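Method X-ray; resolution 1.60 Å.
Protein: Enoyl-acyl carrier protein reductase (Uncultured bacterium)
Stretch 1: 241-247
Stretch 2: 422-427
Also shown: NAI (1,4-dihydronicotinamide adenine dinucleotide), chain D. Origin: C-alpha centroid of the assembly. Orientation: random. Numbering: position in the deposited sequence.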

# COMPACT_ATOMS: atom_id res chain seq x y z
N TYR A 241 4.45 0.62 -3.82
CA TYR A 241 4.39 -0.54 -4.71
C TYR A 241 5.03 -0.14 -6.04
O TYR A 241 4.68 0.91 -6.59
N HIS A 242 5.99 -0.94 -6.51
CA HIS A 242 6.67 -0.64 -7.77
C HIS A 242 7.15 -1.94 -8.36
O HIS A 242 8.31 -2.07 -8.79
N GLY A 243 6.29 -2.95 -8.29
CA GLY A 243 6.66 -4.29 -8.71
C GLY A 243 7.56 -4.98 -7.70
O GLY A 243 8.12 -4.34 -6.80
N THR A 244 7.73 -6.29 -7.86
CA THR A 244 8.42 -7.10 -6.86
C THR A 244 9.24 -8.23 -7.52
O THR A 244 8.80 -8.82 -8.50
N GLU A 245 10.43 -8.52 -6.98
CA GLU A 245 11.19 -9.67 -7.49
C GLU A 245 10.69 -10.95 -6.86
O GLU A 245 10.62 -11.11 -5.62
N ILE A 246 10.35 -11.89 -7.73
CA ILE A 246 9.86 -13.17 -7.29
C ILE A 246 10.60 -14.27 -8.06
O ILE A 246 11.16 -13.98 -9.11
N LEU A 247 10.57 -15.50 -7.55
CA LEU A 247 11.25 -16.61 -8.21
C LEU A 247 10.61 -17.00 -9.55
O LEU A 247 9.49 -17.51 -9.58
N LEU A 422 13.67 1.59 -1.22
CA LEU A 422 14.19 0.24 -1.08
C LEU A 422 13.11 -0.78 -1.40
O LEU A 422 11.98 -0.67 -0.92
N TRP A 423 13.47 -1.78 -2.20
CA TRP A 423 12.55 -2.88 -2.47
C TRP A 423 12.72 -4.00 -1.45
O TRP A 423 13.84 -4.47 -1.20
N LEU A 424 11.59 -4.46 -0.90
CA LEU A 424 11.54 -5.67 -0.09
C LEU A 424 10.90 -6.75 -0.95
O LEU A 424 9.68 -6.80 -1.08
N SER A 425 11.72 -7.58 -1.61
CA SER A 425 11.16 -8.63 -2.48
C SER A 425 11.09 -9.97 -1.74
O SER A 425 11.39 -10.04 -0.55
N HIS A 426 10.68 -11.05 -2.44
CA HIS A 426 10.47 -12.31 -1.77
C HIS A 426 11.72 -12.88 -1.12
O HIS A 426 11.61 -13.63 -0.16
N ASP A 427 12.88 -12.54 -1.68
CA ASP A 427 14.12 -13.09 -1.16
C ASP A 427 14.38 -12.64 0.29
O ASP A 427 14.50 -13.47 1.21

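Which side chains point into the contact, and how are they turned? From the second stretch Trp423, Ser425 and His426 all send their CA-to-CB bonds toward the first, each with chi1 in the m well, while Leu424 between them points away. In the first stretch His242, a t rotamer, is the one side chain whose CA-to-CB bond points toward the second; Thr244 and Glu245, both m, leave the backbone sideways. The two segments run in roughly the same direction, 27° apart, and bury 395 Å² between them.

What satisfies the indole of Trp423? Its NE1 donates to the backbone carbonyl of His242, with NE1 and O 3.1 Å apart and an N-H...O angle of 149°. Gly243 O lies just as near, 3.0 Å from Trp423 NE1, so two carbonyls sit at the ring edge, close to its plane. The six-membered ring also packs against His242, whose CB comes within 3.4 Å of Trp423 CZ2; the two rings meet obliquely, with planes at 41° and centroids 5.2 Å apart. The imidazole is held through ND1 by a partner elsewhere in the structure.

How are the polar groups of Glu245 met? Its backbone serves both ways: Glu245 N donates to Ser425 OG at 2.9 Å, and Glu245 O accepts from His426 N at 3.2 Å with a nearly straight 166° angle. Ser425 stands at the N-cap position, but its side chain makes no capping bond; the hydroxyl instead faces the neighbouring strand. Water 2 lies 2.6 Å from Ser425 OG and donates to Glu245 OE1 at 2.8 Å, so Ser425 OG meets the backbone of Glu245 directly and its carboxylate through the water. Glu245 has chi2 t, and its OE1 is also hydrogen-bonded elsewhere in the structure.

What surrounds His426, and how do waters complete the contact? Ile246, a p rotamer, lays CG2 over one face of the imidazole, 3.5 Å from the ring centroid and 18° off the normal, a CH-pi contact. Thr244 CG2 approaches the same ring, 4.1 Å from His426 CD2, and also lies 3.9 Å from Ser425 OG. Water 3 accepts from Leu247 N at 2.9 Å and is hydrogen-bonded to His426 ND1 at 2.8 Å. On Thr244, OG1 is 2.9 Å from water 1, which is placed to donate to Leu424 O at 2.9 Å.

Does the bound dinucleotide enter the contact? Not through Tyr241, which has no contact with the second stretch and points away from it. Tyr241 CB lies 3.5 Å from NAI C5N, on the nicotinamide ring; beyond it the side chain is a t rotamer.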

# COMPACT_ATOMS: atom_id res chain seq x y z
CB TYR A 241 2.96 -1.04 -4.96
CG TYR A 241 2.99 -2.23 -5.90
CD1 TYR A 241 3.52 -3.45 -5.49
CD2 TYR A 241 2.52 -2.12 -7.21
CE1 TYR A 241 3.59 -4.53 -6.34
CE2 TYR A 241 2.57 -3.20 -8.07
CZ TYR A 241 3.09 -4.41 -7.64
OH TYR A 241 3.16 -5.51 -8.48
CB HIS A 242 7.83 0.34 -7.54
CG HIS A 242 8.29 1.04 -8.79
ND1 HIS A 242 8.98 2.23 -8.76
CD2 HIS A 242 8.15 0.70 -10.09
CE1 HIS A 242 9.24 2.61 -10.00
NE2 HIS A 242 8.75 1.70 -10.83
CB THR A 244 7.38 -7.71 -5.89
OG1 THR A 244 6.63 -6.65 -5.28
CG2 THR A 244 8.05 -8.59 -4.83
CB GLU A 245 12.69 -9.52 -7.20
CG GLU A 245 13.33 -8.32 -7.86
CD GLU A 245 14.82 -8.21 -7.57
OE1 GLU A 245 15.18 -8.13 -6.39
OE2 GLU A 245 15.63 -8.20 -8.52
CB ILE A 246 8.34 -13.29 -7.50
CG1 ILE A 246 7.98 -13.48 -8.99
CG2 ILE A 246 7.59 -12.10 -6.87
CD1 ILE A 246 6.47 -13.58 -9.26
CB LEU A 247 11.26 -17.83 -7.30
CG LEU A 247 12.35 -17.69 -6.25
CD1 LEU A 247 12.26 -18.79 -5.20
CD2 LEU A 247 13.72 -17.74 -6.91
CB LEU A 422 14.70 -0.00 0.34
CG LEU A 422 15.87 0.88 0.80
CD1 LEU A 422 16.14 0.68 2.29
CD2 LEU A 422 17.09 0.53 -0.05
CB TRP A 423 12.76 -3.44 -3.89
CG TRP A 423 11.99 -2.82 -5.01
CD1 TRP A 423 10.95 -3.40 -5.70
CD2 TRP A 423 12.22 -1.55 -5.64
NE1 TRP A 423 10.53 -2.58 -6.71
CE2 TRP A 423 11.27 -1.42 -6.68
CE3 TRP A 423 13.11 -0.50 -5.41
CZ2 TRP A 423 11.21 -0.29 -7.50
CZ3 TRP A 423 13.05 0.62 -6.24
CH2 TRP A 423 12.11 0.72 -7.26
CB LEU A 424 10.71 -5.44 1.18
CG LEU A 424 11.15 -4.23 2.02
CD1 LEU A 424 10.28 -4.13 3.27
CD2 LEU A 424 12.62 -4.39 2.41
CB SER A 425 11.98 -8.73 -3.77
OG SER A 425 11.76 -7.54 -4.54
CB HIS A 426 9.91 -13.37 -2.74
CG HIS A 426 8.49 -13.14 -3.11
ND1 HIS A 426 7.75 -14.06 -3.85
CD2 HIS A 426 7.65 -12.11 -2.86
CE1 HIS A 426 6.53 -13.58 -4.03
NE2 HIS A 426 6.44 -12.40 -3.44
CB ASP A 427 15.32 -12.75 -2.07
CG ASP A 427 15.58 -11.25 -2.22
OD1 ASP A 427 14.63 -10.43 -2.25
OD2 ASP A 427 16.77 -10.89 -2.31
PA NAI D . -5.45 -0.75 3.67
O1A NAI D . -5.42 -1.49 4.98
O2A NAI D . -6.81 -0.53 3.05
O5B NAI D . -4.68 0.62 3.90
C5B NAI D . -5.06 1.77 3.16
C4B NAI D . -4.46 2.94 3.99
O4B NAI D . -4.73 4.21 3.14
C3B NAI D . -5.04 3.11 5.13
O3B NAI D . -4.07 3.47 6.20
C2B NAI D . -6.11 4.34 4.88
O2B NAI D . -6.50 4.92 6.18
C1B NAI D . -5.47 5.14 4.10
N9A NAI D . -6.39 5.87 3.20
C8A NAI D . -7.19 5.52 2.18
N7A NAI D . -7.80 6.61 1.73
C5A NAI D . -7.36 7.66 2.47
C6A NAI D . -7.72 8.99 2.36
N6A NAI D . -8.62 9.71 1.50
N1A NAI D . -7.16 9.87 3.21
C2A NAI D . -6.26 9.45 4.15
N3A NAI D . -5.90 8.11 4.26
C4A NAI D . -6.48 7.22 3.39
O3 NAI D . -4.56 -1.53 2.52
PN NAI D . -2.96 -1.66 2.37
O1N NAI D . -2.37 -2.27 3.60
O2N NAI D . -2.80 -2.52 1.12
O5D NAI D . -2.39 -0.19 2.13
C5D NAI D . -1.38 0.36 2.96
C4D NAI D . -0.22 0.81 2.05
O4D NAI D . 0.37 -0.26 1.55
C3D NAI D . -0.75 1.59 0.84
O3D NAI D . -0.04 2.76 0.63
C2D NAI D . -0.46 0.60 -0.31
O2D NAI D . -0.44 1.33 -1.58
C1D NAI D . 0.68 0.05 0.03
N1N NAI D . 0.95 -1.21 -0.66
C2N NAI D . -0.03 -2.18 -0.82
C3N NAI D . 0.27 -3.34 -1.55
C7N NAI D . -0.78 -4.45 -1.72
O7N NAI D . -0.65 -5.30 -2.59
N7N NAI D . -1.90 -4.48 -0.84
C4N NAI D . 1.52 -3.57 -2.09
C5N NAI D . 2.52 -2.61 -1.87
C6N NAI D . 2.22 -1.44 -1.16
O HOH W 1 8.71 -5.60 -3.53
O HOH W 2 14.16 -6.46 -4.45
O HOH W 3 9.54 -15.89 -4.89